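Local coordinates for putative ATP-grasp superfamily protein (PDB 3DF7) that is of unknown function but, as a putative member of the ATP-grasp superfamily, probably binds ATP and a metal ion, at residues F73-P78 against Y85-K90; F9-E14 against A26-A31; P56-S59 against K65-E68; A106-K111 against I243-R248; K181-N186 against A265-G270. All coordinates share one frame; numbering follows the deposited sequence.

Interaction 1: F73-P78 against Y85-K90; sequences FLIIAP and YTLTKK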
# COMPACT_ATOMS: atom_id res chain seq x y z
N PHE A 73 3.97 13.09 -10.33
CA PHE A 73 4.39 12.79 -8.97
C PHE A 73 3.75 11.51 -8.49
O PHE A 73 2.73 11.06 -9.03
CB PHE A 73 4.02 13.95 -8.02
CG PHE A 73 2.56 14.04 -7.68
CD1 PHE A 73 2.01 13.24 -6.68
CD2 PHE A 73 1.73 14.92 -8.36
CE1 PHE A 73 0.65 13.32 -6.36
CE2 PHE A 73 0.37 15.01 -8.05
CZ PHE A 73 -0.17 14.20 -7.04
N LEU A 74 4.38 10.90 -7.50
CA LEU A 74 3.88 9.68 -6.89
C LEU A 74 4.23 9.81 -5.42
O LEU A 74 5.41 9.84 -5.05
CB LEU A 74 4.56 8.43 -7.47
CG LEU A 74 4.05 7.14 -6.81
CD1 LEU A 74 2.53 7.00 -7.07
CD2 LEU A 74 4.80 5.94 -7.36
N ILE A 75 3.20 9.90 -4.59
CA ILE A 75 3.40 10.05 -3.16
C ILE A 75 2.98 8.78 -2.41
O ILE A 75 1.88 8.27 -2.59
CB ILE A 75 2.62 11.29 -2.63
CG1 ILE A 75 3.33 12.56 -3.13
CG2 ILE A 75 2.51 11.26 -1.11
CD1 ILE A 75 2.61 13.85 -2.81
N ILE A 76 3.90 8.28 -1.61
CA ILE A 76 3.67 7.09 -0.81
C ILE A 76 3.76 7.54 0.64
O ILE A 76 4.81 8.00 1.09
CB ILE A 76 4.75 6.02 -1.04
CG1 ILE A 76 4.90 5.73 -2.54
CG2 ILE A 76 4.38 4.75 -0.30
CD1 ILE A 76 6.20 5.04 -2.89
N ALA A 77 2.66 7.43 1.37
CA ALA A 77 2.66 7.84 2.77
C ALA A 77 1.51 7.19 3.52
O ALA A 77 0.52 6.77 2.92
CB ALA A 77 2.54 9.36 2.86
N PRO A 78 1.63 7.09 4.85
CA PRO A 78 0.55 6.48 5.62
C PRO A 78 -0.75 7.28 5.55
O PRO A 78 -0.73 8.51 5.43
CB PRO A 78 1.14 6.40 7.03
CG PRO A 78 2.17 7.50 7.05
CD PRO A 78 2.79 7.39 5.70
N TYR A 85 -3.56 11.94 2.37
CA TYR A 85 -4.54 12.84 1.79
C TYR A 85 -3.98 14.26 1.59
O TYR A 85 -4.01 14.79 0.48
CB TYR A 85 -5.79 12.92 2.69
CG TYR A 85 -6.73 14.04 2.32
CD1 TYR A 85 -7.56 13.94 1.20
CD2 TYR A 85 -6.76 15.22 3.06
CE1 TYR A 85 -8.40 14.99 0.83
CE2 TYR A 85 -7.59 16.27 2.70
CZ TYR A 85 -8.41 16.16 1.59
OH TYR A 85 -9.22 17.20 1.22
N THR A 86 -3.47 14.86 2.66
CA THR A 86 -2.96 16.22 2.57
C THR A 86 -1.77 16.36 1.64
O THR A 86 -1.68 17.34 0.88
CB THR A 86 -2.60 16.78 3.97
OG1 THR A 86 -1.52 16.02 4.54
CG2 THR A 86 -3.80 16.69 4.89
N LEU A 87 -0.86 15.39 1.66
CA LEU A 87 0.31 15.44 0.80
C LEU A 87 -0.11 15.37 -0.66
O LEU A 87 0.39 16.12 -1.51
CB LEU A 87 1.27 14.30 1.13
CG LEU A 87 1.97 14.41 2.49
CD1 LEU A 87 2.74 13.13 2.77
CD2 LEU A 87 2.91 15.61 2.50
N THR A 88 -1.04 14.47 -0.96
CA THR A 88 -1.51 14.31 -2.33
C THR A 88 -2.27 15.54 -2.81
O THR A 88 -2.06 16.01 -3.93
CB THR A 88 -2.42 13.07 -2.47
OG1 THR A 88 -1.72 11.91 -2.01
CG2 THR A 88 -2.83 12.87 -3.92
N LYS A 89 -3.15 16.06 -1.97
CA LYS A 89 -3.94 17.24 -2.31
C LYS A 89 -3.02 18.41 -2.65
O LYS A 89 -3.30 19.20 -3.55
CB LYS A 89 -4.85 17.61 -1.14
CG LYS A 89 -5.85 18.71 -1.45
CD LYS A 89 -6.74 18.98 -0.25
CE LYS A 89 -7.73 20.10 -0.53
NZ LYS A 89 -8.54 20.40 0.68
N LYS A 90 -1.92 18.51 -1.92
CA LYS A 90 -0.94 19.57 -2.13
C LYS A 90 -0.24 19.38 -3.48
O LYS A 90 -0.09 20.32 -4.25
CB LYS A 90 0.10 19.57 -1.00
CG LYS A 90 1.25 20.55 -1.19
CD LYS A 90 2.20 20.52 -0.00
CE LYS A 90 3.37 21.47 -0.20
NZ LYS A 90 4.24 21.54 1.01
O HOH W 1 -0.76 9.49 -3.47
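I75 and L87 make the main contact, their side chains crossing at about a right angle. I75 CG2 meets L87 CB at 4.0 Å. The other branch of I75 lies against the helix backbone, with CD1 3.4 Å from L87 O. That branch points there because CG1 stands anti to the carbonyl carbon of I75 (chi1 -71°). Beside it, A77 CB touches the methyl L87 CD1 at 3.8 Å. At the other end of the strand, F73 brings ring atom CZ to 4.1 Å from T88 O, approaching it obliquely. One water links the strand backbone to a helix side chain, donating to I75 O and to T88 OG1, 3.0 Å from each. T88 OG1 is itself hydrogen-bonded to L84 O, one turn back in the helix. The axes of strand 73-76 and of the helix segment 85-90 run nearly antiparallel, at 171°, and come within 8.9 Å. This is the strand-helix half of the beta-alpha-beta unit formed by strand 72-76, helix 83-92 and strand 96-97. F7 of the adjacent strand 3-8 also touches L87. The contact is therefore mostly hydrophobic, and the carbonyl of I75 accepts a hydrogen bond from the water.

Interaction 2: F9-E14 against A26-A31; sequences FATCGE and AMFKSA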
# COMPACT_ATOMS: atom_id res chain seq x y z
N PHE A 9 7.03 8.88 2.67
CA PHE A 9 7.14 9.51 3.99
C PHE A 9 8.28 9.10 4.92
O PHE A 9 8.97 9.97 5.44
CB PHE A 9 5.81 9.38 4.74
CG PHE A 9 5.68 10.33 5.89
CD1 PHE A 9 5.61 11.71 5.67
CD2 PHE A 9 5.63 9.86 7.20
CE1 PHE A 9 5.49 12.61 6.74
CE2 PHE A 9 5.52 10.75 8.27
CZ PHE A 9 5.45 12.12 8.04
N ALA A 10 8.47 7.81 5.15
CA ALA A 10 9.54 7.37 6.04
C ALA A 10 10.94 7.70 5.52
O ALA A 10 11.83 8.05 6.29
CB ALA A 10 9.44 5.87 6.30
N THR A 11 11.11 7.60 4.20
CA THR A 11 12.40 7.85 3.57
C THR A 11 12.72 9.32 3.32
O THR A 11 13.89 9.73 3.37
CB THR A 11 12.48 7.09 2.22
OG1 THR A 11 12.16 5.71 2.42
CG2 THR A 11 13.89 7.19 1.62
N CYS A 12 11.69 10.12 3.08
CA CYS A 12 11.87 11.53 2.75
C CYS A 12 11.20 12.56 3.67
O CYS A 12 11.48 13.75 3.57
CB CYS A 12 11.37 11.77 1.33
SG CYS A 12 11.68 10.41 0.17
N GLY A 13 10.30 12.10 4.53
CA GLY A 13 9.59 13.03 5.39
C GLY A 13 10.05 13.11 6.83
O GLY A 13 11.21 13.43 7.10
N GLU A 14 9.13 12.84 7.75
CA GLU A 14 9.41 12.88 9.18
C GLU A 14 9.94 11.53 9.62
O GLU A 14 9.72 10.51 8.96
CB GLU A 14 8.12 13.19 9.95
CG GLU A 14 7.55 14.58 9.70
CD GLU A 14 8.33 15.67 10.40
OE1 GLU A 14 8.44 15.61 11.65
OE2 GLU A 14 8.83 16.59 9.72
N ALA A 26 11.68 0.33 1.91
CA ALA A 26 11.67 -0.74 0.92
C ALA A 26 10.83 -0.34 -0.28
O ALA A 26 11.21 -0.57 -1.44
CB ALA A 26 11.12 -2.02 1.55
N MSE A 27 9.67 0.27 -0.02
CA MSE A 27 8.81 0.69 -1.11
C MSE A 27 9.46 1.80 -1.93
O MSE A 27 9.36 1.81 -3.15
CB MSE A 27 7.45 1.17 -0.58
CG MSE A 27 6.51 0.03 -0.18
SE MSE A 27 4.73 0.65 0.28
CE MSE A 27 4.99 0.82 2.18
N PHE A 28 10.11 2.75 -1.25
CA PHE A 28 10.76 3.85 -1.97
C PHE A 28 11.87 3.30 -2.87
O PHE A 28 11.99 3.68 -4.04
CB PHE A 28 11.36 4.87 -1.01
CG PHE A 28 11.98 6.06 -1.69
CD1 PHE A 28 11.19 7.13 -2.11
CD2 PHE A 28 13.35 6.10 -1.95
CE1 PHE A 28 11.75 8.22 -2.77
CE2 PHE A 28 13.92 7.19 -2.62
CZ PHE A 28 13.12 8.25 -3.03
N LYS A 29 12.69 2.41 -2.32
CA LYS A 29 13.79 1.81 -3.08
C LYS A 29 13.22 1.08 -4.29
O LYS A 29 13.69 1.26 -5.42
CB LYS A 29 14.56 0.83 -2.19
CG LYS A 29 15.75 0.15 -2.87
CD LYS A 29 16.33 -0.95 -1.98
CE LYS A 29 17.62 -1.52 -2.55
NZ LYS A 29 17.47 -1.96 -3.97
N SER A 30 12.18 0.29 -4.05
CA SER A 30 11.54 -0.47 -5.12
C SER A 30 10.95 0.44 -6.19
O SER A 30 11.07 0.17 -7.38
CB SER A 30 10.46 -1.38 -4.53
OG SER A 30 9.77 -2.08 -5.56
N ALA A 31 10.30 1.52 -5.75
CA ALA A 31 9.69 2.48 -6.68
C ALA A 31 10.77 3.24 -7.44
O ALA A 31 10.63 3.50 -8.64
CB ALA A 31 8.80 3.46 -5.91
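T11 and F28 meet because of how their first torsions are set. F28 CG is anti to its backbone N (chi1 -177°), which carries the ring toward helix 9-12. In T11, methyl CG2 takes the position anti to N, while OG1 sits beside N (chi1 -52°). The methyl thus lies over one face of the F28 ring, in a CH-pi contact 4.2 Å from T11 CG2 to the ring centroid. The line between them is 28° off the ring normal. T11 OG1 packs at the base of the same side chain, 3.6 Å from F28 CB. C12 adds a sulfur-aromatic contact. Its SG approaches obliquely, 3.7 Å from F28 CE1 and toward the far part of the ring. On the long helix 18-35, F28 also packs on L6 and E8 of strand 3-8, and F53 meets its ring edge-to-face. C12 in turn touches F7 of that strand. Both helices lie between strands 3-8 and 40-42, so the contact packs the connection between two parallel neighbours of the four-stranded sheet. The short helix is closed by the bond from G13 N to F9 O, at 2.7 Å. E8 OE1 and OE2 accept from T11 N and A10 N at its start. Across the buried contact the chemistry is dispersive: a methyl and a polarisable sulfur meet the pi electrons of F28, and the two helices are joined through this ring.

Interaction 3: P56-S59 against K65-E68; sequences PVDS and KYLE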
# COMPACT_ATOMS: atom_id res chain seq x y z
N PRO A 56 19.49 14.34 -3.87
CA PRO A 56 20.00 15.24 -2.84
C PRO A 56 19.24 15.06 -1.53
O PRO A 56 18.16 14.47 -1.50
CB PRO A 56 19.77 16.62 -3.44
CG PRO A 56 18.49 16.42 -4.20
CD PRO A 56 18.72 15.08 -4.88
N VAL A 57 19.83 15.55 -0.45
CA VAL A 57 19.22 15.49 0.87
C VAL A 57 18.46 16.80 1.05
O VAL A 57 18.98 17.87 0.72
CB VAL A 57 20.30 15.38 1.98
CG1 VAL A 57 19.66 15.48 3.36
CG2 VAL A 57 21.05 14.07 1.85
N ASP A 58 17.23 16.73 1.55
CA ASP A 58 16.46 17.94 1.77
C ASP A 58 15.30 17.65 2.72
O ASP A 58 15.04 16.49 3.06
CB ASP A 58 15.90 18.47 0.44
CG ASP A 58 15.68 19.97 0.44
OD1 ASP A 58 15.56 20.56 1.53
OD2 ASP A 58 15.61 20.56 -0.66
N SER A 59 14.63 18.71 3.15
CA SER A 59 13.49 18.61 4.05
C SER A 59 12.19 18.60 3.25
O SER A 59 12.07 19.29 2.24
CB SER A 59 13.47 19.80 5.01
OG SER A 59 12.20 19.95 5.62
N LYS A 65 9.28 23.18 -4.13
CA LYS A 65 10.33 23.48 -5.10
C LYS A 65 10.58 22.34 -6.09
O LYS A 65 10.95 22.57 -7.24
CB LYS A 65 11.63 23.81 -4.36
CG LYS A 65 11.50 24.98 -3.40
CD LYS A 65 11.18 26.27 -4.14
CE LYS A 65 10.71 27.36 -3.19
NZ LYS A 65 9.38 27.03 -2.60
N TYR A 66 10.38 21.11 -5.62
CA TYR A 66 10.57 19.94 -6.47
C TYR A 66 9.34 19.71 -7.34
O TYR A 66 9.45 19.38 -8.52
CB TYR A 66 10.86 18.71 -5.61
CG TYR A 66 12.17 18.81 -4.86
CD1 TYR A 66 12.27 19.59 -3.70
CD2 TYR A 66 13.31 18.17 -5.32
CE1 TYR A 66 13.48 19.72 -3.02
CE2 TYR A 66 14.53 18.29 -4.65
CZ TYR A 66 14.61 19.07 -3.50
OH TYR A 66 15.80 19.18 -2.84
N LEU A 67 8.16 19.90 -6.75
CA LEU A 67 6.91 19.74 -7.48
C LEU A 67 6.81 20.72 -8.64
O LEU A 67 6.27 20.40 -9.70
CB LEU A 67 5.72 19.93 -6.53
CG LEU A 67 5.41 18.77 -5.59
CD1 LEU A 67 4.43 19.21 -4.51
CD2 LEU A 67 4.84 17.62 -6.40
N GLU A 68 7.32 21.93 -8.43
CA GLU A 68 7.29 22.98 -9.44
C GLU A 68 8.11 22.63 -10.68
O GLU A 68 7.90 23.20 -11.75
CB GLU A 68 7.81 24.30 -8.86
CG GLU A 68 7.06 24.79 -7.63
CD GLU A 68 7.65 26.07 -7.05
OE1 GLU A 68 8.89 26.14 -6.87
OE2 GLU A 68 6.87 27.00 -6.76
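The backbones of D58 and Y66 stay well apart, with CA atoms 10.3 Å from each other, so the side chains, chiefly that of Y66, must span the gap. Y66 CG stands anti to the carbonyl carbon (chi1 -65°), and the ring reaches from the helix toward the loop 56-59. There Y66 OH donates a short hydrogen bond of 2.6 Å to D58 OD2. The acceptor uses its anti lone pair, the one turned away from OD1. OD2 lies at the ring edge, in the plane of the ring, and is also 3.3 Å from Y66 CE1. The carboxylate is turned steeply against the ring, their planes being 71° apart. Its other oxygen has a partner too: S59 N donates to D58 OD1 at 2.6 Å, from the anti side and 27° out of the carboxylate plane. Two bonds, one to each oxygen, thus limit how the group can turn. With an alanine here in place of D58, the Y66 hydroxyl would probably lose its acceptor and S59 N its side-chain partner, and the phenol end would be freer to shift. P56 completes the contact. Its CG comes 4.1 Å from Y66 OH, near the plane of the ring. The site is a surface contact. Loop 56-59 follows strand 40-42 and pairs with V45 through backbone bonds of P56 and D58. Helix 63-67 lies next in the chain, and Y66 packs on F44 and on F5 of strand 3-8.

Interaction 4: A106-K111 against I243-R248; sequences AVTSDK and IEINAR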
# COMPACT_ATOMS: atom_id res chain seq x y z
N ALA A 106 -9.44 10.60 0.57
CA ALA A 106 -10.16 11.06 1.75
C ALA A 106 -11.16 10.00 2.20
O ALA A 106 -11.43 9.85 3.39
CB ALA A 106 -10.89 12.38 1.45
N VAL A 107 -11.71 9.26 1.24
CA VAL A 107 -12.67 8.20 1.55
C VAL A 107 -11.99 6.93 2.05
O VAL A 107 -12.38 6.37 3.08
CB VAL A 107 -13.53 7.83 0.32
CG1 VAL A 107 -14.42 6.63 0.65
CG2 VAL A 107 -14.39 9.02 -0.09
N THR A 108 -10.96 6.48 1.33
CA THR A 108 -10.26 5.26 1.72
C THR A 108 -9.45 5.41 3.01
O THR A 108 -9.13 4.42 3.66
CB THR A 108 -9.31 4.77 0.60
OG1 THR A 108 -8.28 5.74 0.36
CG2 THR A 108 -10.09 4.53 -0.69
N SER A 109 -9.13 6.65 3.37
CA SER A 109 -8.34 6.92 4.58
C SER A 109 -9.15 6.80 5.87
O SER A 109 -8.59 6.58 6.94
CB SER A 109 -7.72 8.32 4.51
OG SER A 109 -6.75 8.38 3.48
N ASP A 110 -10.46 6.97 5.75
CA ASP A 110 -11.36 6.88 6.89
C ASP A 110 -12.16 5.60 6.74
O ASP A 110 -13.06 5.52 5.91
CB ASP A 110 -12.31 8.08 6.92
CG ASP A 110 -13.15 8.13 8.18
OD1 ASP A 110 -13.53 7.05 8.68
OD2 ASP A 110 -13.43 9.24 8.67
N LYS A 111 -11.84 4.60 7.55
CA LYS A 111 -12.52 3.31 7.47
C LYS A 111 -14.04 3.40 7.63
O LYS A 111 -14.77 2.59 7.07
CB LYS A 111 -11.94 2.34 8.51
CG LYS A 111 -10.46 2.06 8.31
CD LYS A 111 -9.97 0.93 9.22
CE LYS A 111 -8.46 0.77 9.14
NZ LYS A 111 -7.74 1.95 9.68
N ILE A 243 -11.76 -5.64 3.37
CA ILE A 243 -11.42 -5.02 4.65
C ILE A 243 -10.86 -3.61 4.54
O ILE A 243 -11.17 -2.74 5.36
CB ILE A 243 -10.36 -5.87 5.39
CG1 ILE A 243 -10.74 -7.35 5.35
CG2 ILE A 243 -10.21 -5.38 6.82
CD1 ILE A 243 -12.06 -7.66 6.03
N GLU A 244 -10.04 -3.37 3.53
CA GLU A 244 -9.41 -2.06 3.39
C GLU A 244 -8.95 -1.79 1.97
O GLU A 244 -8.71 -2.71 1.20
CB GLU A 244 -8.22 -2.01 4.36
CG GLU A 244 -7.36 -0.76 4.30
CD GLU A 244 -6.29 -0.75 5.38
OE1 GLU A 244 -6.64 -0.89 6.57
OE2 GLU A 244 -5.09 -0.61 5.04
N ILE A 245 -8.83 -0.51 1.64
CA ILE A 245 -8.35 -0.11 0.33
C ILE A 245 -7.22 0.88 0.53
O ILE A 245 -7.42 1.95 1.09
CB ILE A 245 -9.45 0.57 -0.52
CG1 ILE A 245 -10.53 -0.45 -0.89
CG2 ILE A 245 -8.83 1.16 -1.79
CD1 ILE A 245 -11.65 0.14 -1.75
N ASN A 246 -6.02 0.50 0.09
CA ASN A 246 -4.86 1.37 0.20
C ASN A 246 -4.64 2.01 -1.15
O ASN A 246 -4.20 1.36 -2.10
CB ASN A 246 -3.63 0.56 0.61
CG ASN A 246 -3.77 -0.07 1.98
OD1 ASN A 246 -3.84 0.63 3.00
ND2 ASN A 246 -3.84 -1.39 2.02
N ALA A 247 -4.98 3.30 -1.25
CA ALA A 247 -4.83 4.03 -2.50
C ALA A 247 -3.40 4.56 -2.58
O ALA A 247 -3.17 5.76 -2.64
CB ALA A 247 -5.83 5.19 -2.54
N ARG A 248 -2.45 3.62 -2.60
CA ARG A 248 -1.03 3.94 -2.65
C ARG A 248 -0.29 2.62 -2.78
O ARG A 248 -0.87 1.56 -2.60
CB ARG A 248 -0.60 4.59 -1.33
CG ARG A 248 -0.91 3.70 -0.12
CD ARG A 248 -0.20 4.17 1.15
NE ARG A 248 -0.65 3.43 2.34
CZ ARG A 248 -0.22 2.23 2.70
NH1 ARG A 248 0.68 1.58 1.96
NH2 ARG A 248 -0.69 1.66 3.80
O HOH W 2 -6.03 4.38 1.24
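The carboxylate of E244 is crossed at a slant by K111, whose CE comes 3.6 Å from E244 OE1. The charges stay further apart, with K111 NZ 4.4 Å from E244 OE1, beyond a salt bridge. K111 NZ instead donates to P140 O and A143 O. The N246 side chain lies over one face of the R248 guanidinium, toward the rim, and R248 NE pairs with E79. T108 methyl CG2 meets I245 CG2 at 3.8 Å, and the two side chains cross at about a right angle. T108 CB also sits 3.4 Å from I245 O. With chi1 at 64°, T108 OG1 lies between the backbone N and the carbonyl carbon and is directed to a water. The T108 contact links helix 102-108 to strand 240-246, an outermost strand of the eight-stranded antiparallel sheet of this ATP-grasp protein. I243 and E244 form a classic beta bulge opposite D233, and A247 centres an inverse gamma turn just past the strand. The water accepts from T108 OG1 at 2.8 Å and from A247 N at 2.9 Å, and it donates to I245 O. A valine in place of T108 would probably leave this water without one donor and weaken the bridge from helix to turn.

Interaction 5: K181-N186 against A265-G270; sequences KCLSVN and ADLLAG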
# COMPACT_ATOMS: atom_id res chain seq x y z
N LYS A 181 -6.97 -3.54 -13.84
CA LYS A 181 -6.21 -4.74 -14.15
C LYS A 181 -5.53 -5.30 -12.91
O LYS A 181 -4.96 -4.55 -12.11
CB LYS A 181 -5.17 -4.42 -15.22
CG LYS A 181 -4.42 -5.62 -15.76
CD LYS A 181 -3.51 -5.21 -16.91
CE LYS A 181 -2.87 -6.41 -17.59
NZ LYS A 181 -2.02 -5.98 -18.73
N CYS A 182 -5.61 -6.62 -12.73
CA CYS A 182 -4.99 -7.25 -11.58
C CYS A 182 -3.52 -7.46 -11.87
O CYS A 182 -3.15 -8.08 -12.88
CB CYS A 182 -5.63 -8.61 -11.28
SG CYS A 182 -4.84 -9.46 -9.90
N LEU A 183 -2.67 -6.94 -11.00
CA LEU A 183 -1.24 -7.06 -11.16
C LEU A 183 -0.70 -8.24 -10.36
O LEU A 183 0.23 -8.93 -10.78
CB LEU A 183 -0.54 -5.79 -10.69
CG LEU A 183 -0.94 -4.47 -11.35
CD1 LEU A 183 -0.03 -3.37 -10.82
CD2 LEU A 183 -0.83 -4.59 -12.87
N SER A 184 -1.31 -8.48 -9.20
CA SER A 184 -0.86 -9.56 -8.34
C SER A 184 -1.83 -9.82 -7.20
O SER A 184 -2.52 -8.90 -6.74
CB SER A 184 0.51 -9.20 -7.76
OG SER A 184 0.99 -10.20 -6.87
N VAL A 185 -1.89 -11.07 -6.75
CA VAL A 185 -2.71 -11.44 -5.61
C VAL A 185 -1.70 -11.94 -4.59
O VAL A 185 -0.94 -12.88 -4.86
CB VAL A 185 -3.74 -12.54 -5.94
CG1 VAL A 185 -4.46 -12.98 -4.67
CG2 VAL A 185 -4.76 -12.01 -6.94
N ASN A 186 -1.67 -11.30 -3.43
CA ASN A 186 -0.71 -11.63 -2.40
C ASN A 186 -1.31 -12.19 -1.13
O ASN A 186 -2.44 -11.87 -0.76
CB ASN A 186 0.10 -10.38 -2.05
CG ASN A 186 0.15 -9.39 -3.20
OD1 ASN A 186 -0.51 -8.35 -3.17
ND2 ASN A 186 0.93 -9.72 -4.22
N ALA A 265 6.41 -0.48 -11.89
CA ALA A 265 6.50 0.51 -12.96
C ALA A 265 6.29 -0.16 -14.31
O ALA A 265 5.57 0.35 -15.18
CB ALA A 265 7.87 1.19 -12.93
N ASP A 266 6.91 -1.32 -14.49
CA ASP A 266 6.77 -2.07 -15.73
C ASP A 266 5.31 -2.45 -15.92
O ASP A 266 4.75 -2.31 -17.00
CB ASP A 266 7.61 -3.36 -15.70
CG ASP A 266 9.11 -3.09 -15.73
OD1 ASP A 266 9.56 -2.24 -16.53
OD2 ASP A 266 9.84 -3.76 -14.97
N LEU A 267 4.70 -2.93 -14.84
CA LEU A 267 3.31 -3.36 -14.87
C LEU A 267 2.34 -2.21 -15.14
O LEU A 267 1.38 -2.37 -15.90
CB LEU A 267 2.97 -4.07 -13.56
CG LEU A 267 3.74 -5.38 -13.35
CD1 LEU A 267 3.43 -5.97 -11.99
CD2 LEU A 267 3.37 -6.36 -14.46
N LEU A 268 2.59 -1.05 -14.54
CA LEU A 268 1.72 0.10 -14.76
C LEU A 268 1.90 0.61 -16.18
O LEU A 268 1.01 1.25 -16.74
CB LEU A 268 2.05 1.22 -13.76
CG LEU A 268 1.66 0.95 -12.31
CD1 LEU A 268 2.15 2.09 -11.41
CD2 LEU A 268 0.14 0.80 -12.20
N ALA A 269 3.05 0.31 -16.77
CA ALA A 269 3.35 0.74 -18.13
C ALA A 269 2.79 -0.23 -19.17
O ALA A 269 3.07 -0.08 -20.36
CB ALA A 269 4.86 0.87 -18.30
N GLY A 270 2.02 -1.21 -18.72
CA GLY A 270 1.44 -2.17 -19.65
C GLY A 270 2.29 -3.40 -19.87
O GLY A 270 1.89 -4.33 -20.57
O HOH W 3 0.70 -4.67 -17.01
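L183 and L267 have the most surface buried here, and they slide past each other in opposite directions. Both carry CG anti to the carbonyl carbon (chi1 -58° in L183, -65° in L267), which sends each branched end across to the CB of the other. Both methyls of L183 rest against L267 CB. CD2 lies 3.9 Å from L267 CB, and CD1 lies 4.1 Å from the same atom. In return L267 CD1 reaches back to L183 CB at 4.2 Å. Each side chain thus puts its branched end beside the root of the other, an interlocked apolar pair. L268 adds a looser touch, with its CD2 4.4 Å from L183 CD1. Its CB points away from the strand, but the methyl end turns back toward it. Both L183 and L268 also pack on A175 of strand 168-176. In strand 180-191, L183 and S184 both face S173 of the neighbouring strand, a classic beta bulge in the large antiparallel sheet. The helix 264-268 ends here in a Schellman motif with G270, at positive phi, as its C-prime residue. Of its two bonds, G271 N to D266 O and G270 N to L267 O, the latter measures 3.1 Å. The L267 carbonyl also receives a hydrogen bond from a water, with 2.6 Å between the water and L267 O. K181 stretches along the same side as L183, its chain fully extended, and donates weakly to this water from NZ. The lysine also forms a long, weak ion pair with E272, just beyond the helix end.

From the N terminus, interaction 2 comes first and closes an 11-residue connection between helices 9-12 and 18-35. Interactions 3 and 1 follow in series, each closing a short loop of five or six residues. Interaction 1 joins its neighbours: I76 O lies 2.9 Å from F9 N, a probable hydrogen bond to interaction 2, and F73 packs on L67 of interaction 3. These three belong to the region around the four-stranded parallel sheet. Interactions 4 and 5 span 131 and 78 residues, and their segments alternate along the chain, so they cross. Both reach the large antiparallel sheet. Interaction 4 also touches interaction 1, through Y85 on A106, tying the two regions together.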